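Local coordinates for telomerase reverse transcriptase (Candida tropicalis MYA-3404, PDB 6ZD1), which probably extends telomeres by reverse transcription, copying a template within its RNA component to add short sequence repeats to chromosome ends, at residues 474-479 with 527-532; 575-580 with 628-633; 581-586 with 642-647. One frame throughout, in Å; residues are numbered along the deposited sequence.

Contact 1 of 3, residues 474-479 with 527-532; sequences DILYST and QKYGAF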
loop_
_atom_site.group_PDB
_atom_site.type_symbol
_atom_site.label_atom_id
_atom_site.label_comp_id
_atom_site.label_asym_id
_atom_site.label_seq_id
_atom_site.Cartn_x
_atom_site.Cartn_y
_atom_site.Cartn_z
ATOM N N ASP A 474 1.529 0.808 -17.887
ATOM C CA ASP A 474 1.108 -0.501 -18.379
ATOM C C ASP A 474 0.709 -0.434 -19.849
ATOM O O ASP A 474 1.069 -1.315 -20.637
ATOM C CB ASP A 474 -0.050 -1.022 -17.527
ATOM C CG ASP A 474 -0.274 -2.514 -17.685
ATOM O OD1 ASP A 474 0.502 -3.170 -18.414
ATOM O OD2 ASP A 474 -1.231 -3.032 -17.072
ATOM N N ILE A 475 -0.032 0.608 -20.233
ATOM C CA ILE A 475 -0.425 0.777 -21.631
ATOM C C ILE A 475 0.808 0.911 -22.517
ATOM O O ILE A 475 0.918 0.260 -23.563
ATOM C CB ILE A 475 -1.358 1.992 -21.786
ATOM C CG1 ILE A 475 -2.722 1.718 -21.155
ATOM C CG2 ILE A 475 -1.521 2.364 -23.252
ATOM C CD1 ILE A 475 -3.641 2.922 -21.189
ATOM N N LEU A 476 1.750 1.768 -22.115
ATOM C CA LEU A 476 2.905 2.046 -22.965
ATOM C C LEU A 476 3.800 0.819 -23.107
ATOM O O LEU A 476 4.198 0.455 -24.222
ATOM C CB LEU A 476 3.696 3.233 -22.403
ATOM C CG LEU A 476 4.937 3.654 -23.200
ATOM C CD1 LEU A 476 4.597 3.872 -24.664
ATOM C CD2 LEU A 476 5.576 4.904 -22.624
ATOM N N TYR A 477 4.120 0.155 -21.992
ATOM C CA TYR A 477 5.021 -0.992 -22.064
ATOM C C TYR A 477 4.357 -2.198 -22.725
ATOM O O TYR A 477 5.038 -2.988 -23.389
ATOM C CB TYR A 477 5.544 -1.355 -20.671
ATOM C CG TYR A 477 6.718 -0.511 -20.199
ATOM C CD1 TYR A 477 7.129 0.616 -20.904
ATOM C CD2 TYR A 477 7.426 -0.856 -19.054
ATOM C CE1 TYR A 477 8.206 1.381 -20.471
ATOM C CE2 TYR A 477 8.500 -0.099 -18.615
ATOM C CZ TYR A 477 8.886 1.017 -19.325
ATOM O OH TYR A 477 9.955 1.766 -18.887
ATOM N N SER A 478 3.040 -2.361 -22.571
ATOM C CA SER A 478 2.352 -3.403 -23.329
ATOM C C SER A 478 2.421 -3.118 -24.822
ATOM O O SER A 478 2.687 -4.021 -25.623
ATOM C CB SER A 478 0.895 -3.523 -22.879
ATOM O OG SER A 478 0.805 -3.902 -21.515
ATOM N N THR A 479 2.177 -1.863 -25.208
ATOM C CA THR A 479 2.320 -1.460 -26.601
ATOM C C THR A 479 3.753 -1.637 -27.083
ATOM O O THR A 479 3.988 -2.099 -28.206
ATOM C CB THR A 479 1.879 -0.005 -26.764
ATOM O OG1 THR A 479 0.515 0.130 -26.347
ATOM C CG2 THR A 479 2.007 0.440 -28.213
ATOM N N GLN A 527 14.617 3.328 -26.216
ATOM C CA GLN A 527 14.631 4.661 -25.630
ATOM C C GLN A 527 13.560 5.558 -26.231
ATOM O O GLN A 527 13.191 6.558 -25.609
ATOM C CB GLN A 527 16.011 5.296 -25.804
ATOM C CG GLN A 527 17.148 4.398 -25.349
ATOM C CD GLN A 527 18.510 5.039 -25.526
ATOM O OE1 GLN A 527 18.614 6.217 -25.865
ATOM N NE2 GLN A 527 19.563 4.263 -25.300
ATOM N N LYS A 528 13.049 5.209 -27.415
ATOM C CA LYS A 528 11.966 5.974 -28.025
ATOM C C LYS A 528 10.763 6.055 -27.096
ATOM O O LYS A 528 10.071 7.079 -27.049
ATOM C CB LYS A 528 11.561 5.339 -29.353
ATOM C CG LYS A 528 12.662 5.320 -30.391
ATOM C CD LYS A 528 12.241 4.524 -31.611
ATOM C CE LYS A 528 13.221 3.398 -31.883
ATOM N NZ LYS A 528 12.773 2.525 -32.998
ATOM N N TYR A 529 10.499 4.983 -26.356
ATOM C CA TYR A 529 9.378 4.914 -25.434
ATOM C C TYR A 529 9.715 5.471 -24.058
ATOM O O TYR A 529 8.817 5.598 -23.218
ATOM C CB TYR A 529 8.918 3.455 -25.295
ATOM C CG TYR A 529 8.686 2.751 -26.620
ATOM C CD1 TYR A 529 9.729 2.121 -27.295
ATOM C CD2 TYR A 529 7.419 2.713 -27.194
ATOM C CE1 TYR A 529 9.513 1.480 -28.506
ATOM C CE2 TYR A 529 7.197 2.074 -28.401
ATOM C CZ TYR A 529 8.245 1.460 -29.052
ATOM O OH TYR A 529 8.020 0.824 -30.254
ATOM N N GLY A 530 10.965 5.859 -23.826
ATOM C CA GLY A 530 11.407 6.196 -22.493
ATOM C C GLY A 530 11.906 5.032 -21.668
ATOM O O GLY A 530 12.131 5.200 -20.462
ATOM N N ALA A 531 12.055 3.853 -22.264
ATOM C CA ALA A 531 12.600 2.694 -21.571
ATOM C C ALA A 531 14.116 2.671 -21.729
ATOM O O ALA A 531 14.627 2.639 -22.853
ATOM C CB ALA A 531 11.984 1.407 -22.115
ATOM N N PHE A 532 14.830 2.669 -20.603
ATOM C CA PHE A 532 16.285 2.592 -20.584
ATOM C C PHE A 532 16.688 1.374 -19.766
ATOM O O PHE A 532 16.412 1.313 -18.562
ATOM C CB PHE A 532 16.902 3.860 -19.989
ATOM C CG PHE A 532 16.697 5.091 -20.827
ATOM C CD1 PHE A 532 15.584 5.896 -20.642
ATOM C CD2 PHE A 532 17.626 5.452 -21.789
ATOM C CE1 PHE A 532 15.399 7.034 -21.406
ATOM C CE2 PHE A 532 17.445 6.591 -22.557
ATOM C CZ PHE A 532 16.332 7.378 -22.368
#
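The carbonyl O of Asp-474 is gripped twice by Ser-478, within the helix that presents Leu-476 and Tyr-477 to Tyr-529 and Ala-531. Ser-478 OG lies 2.7 Å from Asp-474 O and Ser-478 N lies 3.0 Å from it, the two donors arriving from opposite faces of the carbonyl plane. One residue further on, Thr-479 OG1 and N hold Ile-475 O in the same way. These bonds stay inside helix 469-484, and no hydrogen bond joins the two segments; the contact itself is van der Waals packing between buried residues. The two branches of Leu-476 divide the work: CD2 meets the backbone, 3.4 Å from Tyr-529 O, whereas CD1 comes up at the ring edge, 4.0 Å from Tyr-529 CD2. Having CG of Leu-476 anti to the backbone N (chi1 -179°) extends both methyls from the helix toward the loop. The CB of Tyr-477 points away from the loop, yet its long ring brings OH to 3.8 Å from Ala-531 CB, with Tyr-477 CE1 at 4.1 Å from that methyl. The ring of Tyr-529 is fixed at its far end by a hydrogen bond from OH to Glu-484, further along the same helix, while its backbone bonds to Asn-348. Met-340 also touches Tyr-477 and Ala-531. The arrangement, a long helix packed against the loop between helix 511-520 and edge strand 539-541, is consistent with the palm of the reverse transcriptase fold.

Contact 2 of 3, residues 575-580 with 628-633; sequences PTCKFR and QTSFAT
Cys-577 faces Ser-630 and Thr-629 of helix 609-637, and its van der Waals contacts make up the interface. The nearest backbone approach, 6.4 Å between CA of Cys-577 and CA of Ser-630, lets the loop lie close on the helix. Cys-577 CB rests 3.8 Å from Ser-630 OG, and Ser-630 CB is equally near the main chain, 3.8 Å from Cys-577 O. The sulfur makes a looser touch beside these, with Cys-577 SG 4.4 Å from Thr-629 CB. A chi1 of 46° places SG between the backbone N and carbonyl carbon of its own residue and turns it along the helix to Thr-629, leaving CB as the atom that meets the serine. The interface is small, with 140 Å² buried in total.

Hydrogen bonding runs within each side and not across. Ser-630 OG bonds to Ala-626 O and Thr-629 OG1 to Glu-625 O, each reaching back one turn of the helix. The serine hydroxyl is therefore already engaged where it meets the Cys-577 methylene. On the loop side, Thr-576 OG1 is 2.6 Å from Pro-575 O, but the approach is poor: the C=O...donor angle is 96° and the donor stands above the carbonyl plane.

Apolar neighbours complete the setting. Cys-577 also touches Ala-626 of the same helix and Leu-585 of the preceding helix, 582-596, and Phe-579 lies on Leu-585 too. These helices are consistent with the C-terminal thumb of telomerase reverse transcriptase. The loop 575-580, which follows strand 565-567, lies against both helices 582-596 and 609-637, Pro-575 and Cys-577 each touching the two, and meets the latter just before the kink where the N atoms of Ala-632 and Thr-633 lack a bond to the preceding turn.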
loop_
_atom_site.group_PDB
_atom_site.type_symbol
_atom_site.label_atom_id
_atom_site.label_comp_id
_atom_site.label_asym_id
_atom_site.label_seq_id
_atom_site.Cartn_x
_atom_site.Cartn_y
_atom_site.Cartn_z
ATOM N N PRO A 575 5.620 -15.793 11.537
ATOM C CA PRO A 575 4.520 -15.240 12.342
ATOM C C PRO A 575 4.590 -15.583 13.828
ATOM O O PRO A 575 3.715 -15.135 14.578
ATOM C CB PRO A 575 3.269 -15.858 11.693
ATOM C CG PRO A 575 3.721 -16.348 10.343
ATOM C CD PRO A 575 5.141 -16.760 10.537
ATOM N N THR A 576 5.589 -16.354 14.274
ATOM C CA THR A 576 5.879 -16.578 15.699
ATOM C C THR A 576 4.675 -17.160 16.451
ATOM O O THR A 576 4.110 -16.539 17.355
ATOM C CB THR A 576 6.380 -15.294 16.374
ATOM O OG1 THR A 576 5.327 -14.323 16.427
ATOM C CG2 THR A 576 7.564 -14.716 15.609
ATOM N N CYS A 577 4.288 -18.374 16.058
ATOM C CA CYS A 577 3.083 -19.027 16.575
ATOM C C CYS A 577 3.464 -20.106 17.590
ATOM O O CYS A 577 3.679 -21.267 17.239
ATOM C CB CYS A 577 2.275 -19.611 15.421
ATOM S SG CYS A 577 3.257 -20.548 14.209
ATOM N N LYS A 578 3.538 -19.714 18.867
ATOM C CA LYS A 578 3.705 -20.670 19.966
ATOM C C LYS A 578 3.068 -20.056 21.213
ATOM O O LYS A 578 3.687 -19.218 21.874
ATOM C CB LYS A 578 5.174 -21.002 20.198
ATOM C CG LYS A 578 5.396 -22.161 21.164
ATOM C CD LYS A 578 6.776 -22.107 21.805
ATOM C CE LYS A 578 6.892 -20.929 22.764
ATOM N NZ LYS A 578 5.926 -21.032 23.895
ATOM N N PHE A 579 1.848 -20.491 21.539
ATOM C CA PHE A 579 1.065 -19.891 22.613
ATOM C C PHE A 579 0.285 -20.967 23.354
ATOM O O PHE A 579 0.126 -22.093 22.877
ATOM C CB PHE A 579 0.096 -18.828 22.080
ATOM C CG PHE A 579 0.758 -17.750 21.279
ATOM C CD1 PHE A 579 0.897 -17.873 19.910
ATOM C CD2 PHE A 579 1.241 -16.611 21.897
ATOM C CE1 PHE A 579 1.507 -16.881 19.168
ATOM C CE2 PHE A 579 1.853 -15.618 21.166
ATOM C CZ PHE A 579 1.987 -15.754 19.798
ATOM N N ARG A 580 -0.216 -20.601 24.533
ATOM C CA ARG A 580 -1.018 -21.489 25.362
ATOM C C ARG A 580 -2.514 -21.235 25.224
ATOM O O ARG A 580 -3.298 -21.770 26.015
ATOM C CB ARG A 580 -0.612 -21.353 26.831
ATOM C CG ARG A 580 0.877 -21.477 27.092
ATOM C CD ARG A 580 1.197 -21.254 28.566
ATOM N NE ARG A 580 0.666 -19.981 29.051
ATOM C CZ ARG A 580 -0.353 -19.866 29.898
ATOM N NH1 ARG A 580 -0.955 -20.951 30.374
ATOM N NH2 ARG A 580 -0.768 -18.664 30.274
ATOM N N GLN A 628 -2.588 -23.166 11.272
ATOM C CA GLN A 628 -2.519 -24.597 10.990
ATOM C C GLN A 628 -1.344 -25.243 11.712
ATOM O O GLN A 628 -1.461 -26.367 12.215
ATOM C CB GLN A 628 -2.419 -24.833 9.481
ATOM C CG GLN A 628 -2.351 -26.303 9.080
ATOM C CD GLN A 628 -2.187 -26.501 7.581
ATOM O OE1 GLN A 628 -2.078 -25.538 6.820
ATOM N NE2 GLN A 628 -2.169 -27.759 7.151
ATOM N N THR A 629 -0.207 -24.547 11.781
ATOM C CA THR A 629 0.993 -25.152 12.355
ATOM C C THR A 629 0.812 -25.465 13.838
ATOM O O THR A 629 1.241 -26.524 14.312
ATOM C CB THR A 629 2.200 -24.232 12.150
ATOM O OG1 THR A 629 2.458 -24.081 10.749
ATOM C CG2 THR A 629 3.438 -24.807 12.823
ATOM N N SER A 630 0.154 -24.576 14.581
ATOM C CA SER A 630 0.084 -24.694 16.031
ATOM C C SER A 630 -1.306 -25.052 16.540
ATOM O O SER A 630 -1.526 -25.039 17.757
ATOM C CB SER A 630 0.552 -23.393 16.687
ATOM O OG SER A 630 -0.261 -22.307 16.284
ATOM N N PHE A 631 -2.244 -25.390 15.653
ATOM C CA PHE A 631 -3.608 -25.651 16.102
ATOM C C PHE A 631 -3.658 -26.841 17.053
ATOM O O PHE A 631 -4.278 -26.770 18.119
ATOM C CB PHE A 631 -4.532 -25.882 14.906
ATOM C CG PHE A 631 -5.973 -26.053 15.288
ATOM C CD1 PHE A 631 -6.792 -24.948 15.458
ATOM C CD2 PHE A 631 -6.506 -27.318 15.496
ATOM C CE1 PHE A 631 -8.121 -25.099 15.818
ATOM C CE2 PHE A 631 -7.833 -27.477 15.857
ATOM C CZ PHE A 631 -8.644 -26.364 16.016
ATOM N N ALA A 632 -3.013 -27.948 16.682
ATOM C CA ALA A 632 -3.074 -29.145 17.518
ATOM C C ALA A 632 -2.446 -28.901 18.884
ATOM O O ALA A 632 -2.972 -29.359 19.909
ATOM C CB ALA A 632 -2.388 -30.314 16.815
ATOM N N THR A 633 -1.333 -28.163 18.926
ATOM C CA THR A 633 -0.678 -27.899 20.203
ATOM C C THR A 633 -1.573 -27.070 21.111
ATOM O O THR A 633 -1.779 -27.408 22.283
ATOM C CB THR A 633 0.649 -27.175 19.980
ATOM O OG1 THR A 633 1.515 -27.988 19.178
ATOM C CG2 THR A 633 1.315 -26.889 21.322
#

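Contact 3 of 3, residues 581-586 with 642-647; sequences SFKALF and RYRFMK
With CG of Phe-586 anti to the carbonyl carbon (chi1 -65°) and that of Phe-645 anti to the backbone N, the two rings meet between helices that run almost parallel, their short axes 10.8 Å apart. Phe-586 CZ comes to 3.5 Å from Phe-645 CD1. The ring centroids are 5.6 Å apart and the planes inclined at 42°, a geometry that is neither a stack nor edge-to-face. Phe-648 stacks on Phe-586, and Phe-582 O stands over one face of that ring, near its rim. Phe-640 and Ile-627 adjoin Phe-645.

Toward the exposed side, Arg-644 first lays CG at the edge of the Phe-586 ring, 4.2 Å from CD2. A bend at chi3 (-59°) then carries the guanidinium to the aliphatic part of Lys-583, Arg-644 NH1 lying 3.4 Å from Lys-583 CG. The lysine's charged end leads elsewhere, leaving NZ of Lys-583 5.8 Å from Arg-644 NH1.

Both helices probably belong to the thumb. No hydrogen bond or salt bridge crosses, so cohesion rests on aromatic and aliphatic packing, while the like charges sit apart on the exposed side and the weak, long ion pair of Arg-644 with Glu-641 may offset their repulsion.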
loop_
_atom_site.group_PDB
_atom_site.type_symbol
_atom_site.label_atom_id
_atom_site.label_comp_id
_atom_site.label_asym_id
_atom_site.label_seq_id
_atom_site.Cartn_x
_atom_site.Cartn_y
_atom_site.Cartn_z
ATOM N N SER A 581 -2.928 -20.431 24.249
ATOM C CA SER A 581 -4.336 -20.097 24.092
ATOM C C SER A 581 -4.548 -19.499 22.714
ATOM O O SER A 581 -3.634 -18.905 22.137
ATOM C CB SER A 581 -4.808 -19.115 25.168
ATOM O OG SER A 581 -4.193 -17.851 24.992
ATOM N N PHE A 582 -5.768 -19.650 22.195
ATOM C CA PHE A 582 -6.079 -19.083 20.888
ATOM C C PHE A 582 -6.196 -17.568 20.945
ATOM O O PHE A 582 -5.861 -16.889 19.969
ATOM C CB PHE A 582 -7.365 -19.691 20.331
ATOM C CG PHE A 582 -7.193 -21.081 19.789
ATOM C CD1 PHE A 582 -6.636 -21.287 18.536
ATOM C CD2 PHE A 582 -7.594 -22.180 20.529
ATOM C CE1 PHE A 582 -6.479 -22.564 18.036
ATOM C CE2 PHE A 582 -7.441 -23.461 20.034
ATOM C CZ PHE A 582 -6.882 -23.654 18.786
ATOM N N LYS A 583 -6.672 -17.020 22.066
ATOM C CA LYS A 583 -6.769 -15.569 22.178
ATOM C C LYS A 583 -5.405 -14.918 22.006
ATOM O O LYS A 583 -5.267 -13.934 21.269
ATOM C CB LYS A 583 -7.382 -15.174 23.520
ATOM C CG LYS A 583 -7.835 -13.723 23.567
ATOM C CD LYS A 583 -8.252 -13.300 24.964
ATOM C CE LYS A 583 -7.058 -13.201 25.895
ATOM N NZ LYS A 583 -7.462 -12.680 27.229
ATOM N N ALA A 584 -4.378 -15.469 22.658
ATOM C CA ALA A 584 -3.033 -14.924 22.510
ATOM C C ALA A 584 -2.500 -15.119 21.100
ATOM O O ALA A 584 -1.724 -14.290 20.612
ATOM C CB ALA A 584 -2.087 -15.572 23.522
ATOM N N LEU A 585 -2.927 -16.186 20.422
ATOM C CA LEU A 585 -2.484 -16.422 19.054
ATOM C C LEU A 585 -3.130 -15.435 18.091
ATOM O O LEU A 585 -2.476 -14.945 17.162
ATOM C CB LEU A 585 -2.808 -17.856 18.634
ATOM C CG LEU A 585 -2.494 -18.172 17.169
ATOM C CD1 LEU A 585 -1.000 -18.395 16.982
ATOM C CD2 LEU A 585 -3.292 -19.360 16.664
ATOM N N PHE A 586 -4.416 -15.140 18.289
ATOM C CA PHE A 586 -5.109 -14.256 17.360
ATOM C C PHE A 586 -4.665 -12.808 17.527
ATOM O O PHE A 586 -4.561 -12.078 16.535
ATOM C CB PHE A 586 -6.621 -14.390 17.554
ATOM C CG PHE A 586 -7.161 -15.755 17.201
ATOM C CD1 PHE A 586 -6.514 -16.553 16.269
ATOM C CD2 PHE A 586 -8.318 -16.237 17.802
ATOM C CE1 PHE A 586 -7.007 -17.807 15.942
ATOM C CE2 PHE A 586 -8.818 -17.487 17.478
ATOM C CZ PHE A 586 -8.161 -18.274 16.548
ATOM N N ARG A 642 -15.255 -21.177 17.847
ATOM C CA ARG A 642 -15.425 -20.675 16.488
ATOM C C ARG A 642 -15.901 -19.228 16.471
ATOM O O ARG A 642 -15.560 -18.482 15.548
ATOM C CB ARG A 642 -16.404 -21.564 15.716
ATOM C CG ARG A 642 -17.807 -21.617 16.316
ATOM C CD ARG A 642 -18.687 -22.671 15.648
ATOM N NE ARG A 642 -20.051 -22.656 16.173
ATOM C CZ ARG A 642 -20.431 -23.266 17.295
ATOM N NH1 ARG A 642 -19.548 -23.939 18.020
ATOM N NH2 ARG A 642 -21.695 -23.201 17.698
ATOM N N TYR A 643 -16.677 -18.809 17.474
ATOM C CA TYR A 643 -17.178 -17.438 17.476
ATOM C C TYR A 643 -16.055 -16.445 17.737
ATOM O O TYR A 643 -16.002 -15.383 17.109
ATOM C CB TYR A 643 -18.291 -17.284 18.515
ATOM C CG TYR A 643 -19.527 -18.106 18.216
ATOM C CD1 TYR A 643 -20.274 -17.876 17.066
ATOM C CD2 TYR A 643 -19.951 -19.106 19.083
ATOM C CE1 TYR A 643 -21.406 -18.623 16.783
ATOM C CE2 TYR A 643 -21.083 -19.857 18.810
ATOM C CZ TYR A 643 -21.805 -19.609 17.659
ATOM O OH TYR A 643 -22.931 -20.350 17.381
ATOM N N ARG A 644 -15.119 -16.794 18.624
ATOM C CA ARG A 644 -13.944 -15.950 18.816
ATOM C C ARG A 644 -13.107 -15.898 17.547
ATOM O O ARG A 644 -12.549 -14.849 17.202
ATOM C CB ARG A 644 -13.118 -16.471 19.992
ATOM C CG ARG A 644 -11.780 -15.785 20.176
ATOM C CD ARG A 644 -11.049 -16.319 21.399
ATOM N NE ARG A 644 -11.825 -16.146 22.625
ATOM C CZ ARG A 644 -11.870 -15.018 23.328
ATOM N NH1 ARG A 644 -11.189 -13.954 22.922
ATOM N NH2 ARG A 644 -12.599 -14.952 24.435
ATOM N N PHE A 645 -13.047 -17.012 16.815
ATOM C CA PHE A 645 -12.289 -17.043 15.572
ATOM C C PHE A 645 -12.937 -16.179 14.500
ATOM O O PHE A 645 -12.231 -15.593 13.670
ATOM C CB PHE A 645 -12.156 -18.484 15.083
ATOM C CG PHE A 645 -11.424 -18.620 13.779
ATOM C CD1 PHE A 645 -10.102 -18.223 13.667
ATOM C CD2 PHE A 645 -12.052 -19.167 12.671
ATOM C CE1 PHE A 645 -9.422 -18.359 12.467
ATOM C CE2 PHE A 645 -11.378 -19.305 11.470
ATOM C CZ PHE A 645 -10.061 -18.900 11.367
HETATM N N MSE A 646 -14.261 -16.065 14.512
HETATM C CA MSE A 646 -14.953 -15.297 13.485
HETATM C C MSE A 646 -14.781 -13.806 13.707
HETATM O O MSE A 646 -14.619 -13.042 12.754
HETATM C CB MSE A 646 -16.429 -15.654 13.452
HETATM C CG MSE A 646 -16.695 -17.006 12.825
HETATM SE SE MSE A 646 -18.584 -17.458 12.824
HETATM C CE MSE A 646 -18.537 -18.924 14.099
ATOM N N LYS A 647 -14.793 -13.397 14.975
ATOM C CA LYS A 647 -14.456 -12.015 15.290
ATOM C C LYS A 647 -13.056 -11.689 14.796
ATOM O O LYS A 647 -12.822 -10.610 14.240
ATOM C CB LYS A 647 -14.580 -11.772 16.795
ATOM C CG LYS A 647 -16.019 -11.757 17.282
ATOM C CD LYS A 647 -16.122 -12.131 18.751
ATOM C CE LYS A 647 -17.575 -12.285 19.164
ATOM N NZ LYS A 647 -17.710 -12.944 20.488
#

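Overall arrangement
Along the chain, contact 1 comes first: it returns the loop 527-532 to helix 469-484, after 47 residues that include the strand pair 495-500 and 503-508. It closes before the others open. Contacts 2 and 3 cross: segment 575-580 runs straight into 581-586, and their partners follow in the same order, 628-633 and then 642-647. Together they tie a loop and helices 582-596, 609-637 and 642-664 into one helical body. Their centres are 12 Å apart and they touch, Phe-579 packing on Ala-584 and Phe-631 on Phe-582. Contact 1 lies on the opposite side of the chain's centre, about 31 Å from contact 2 by nearest atoms.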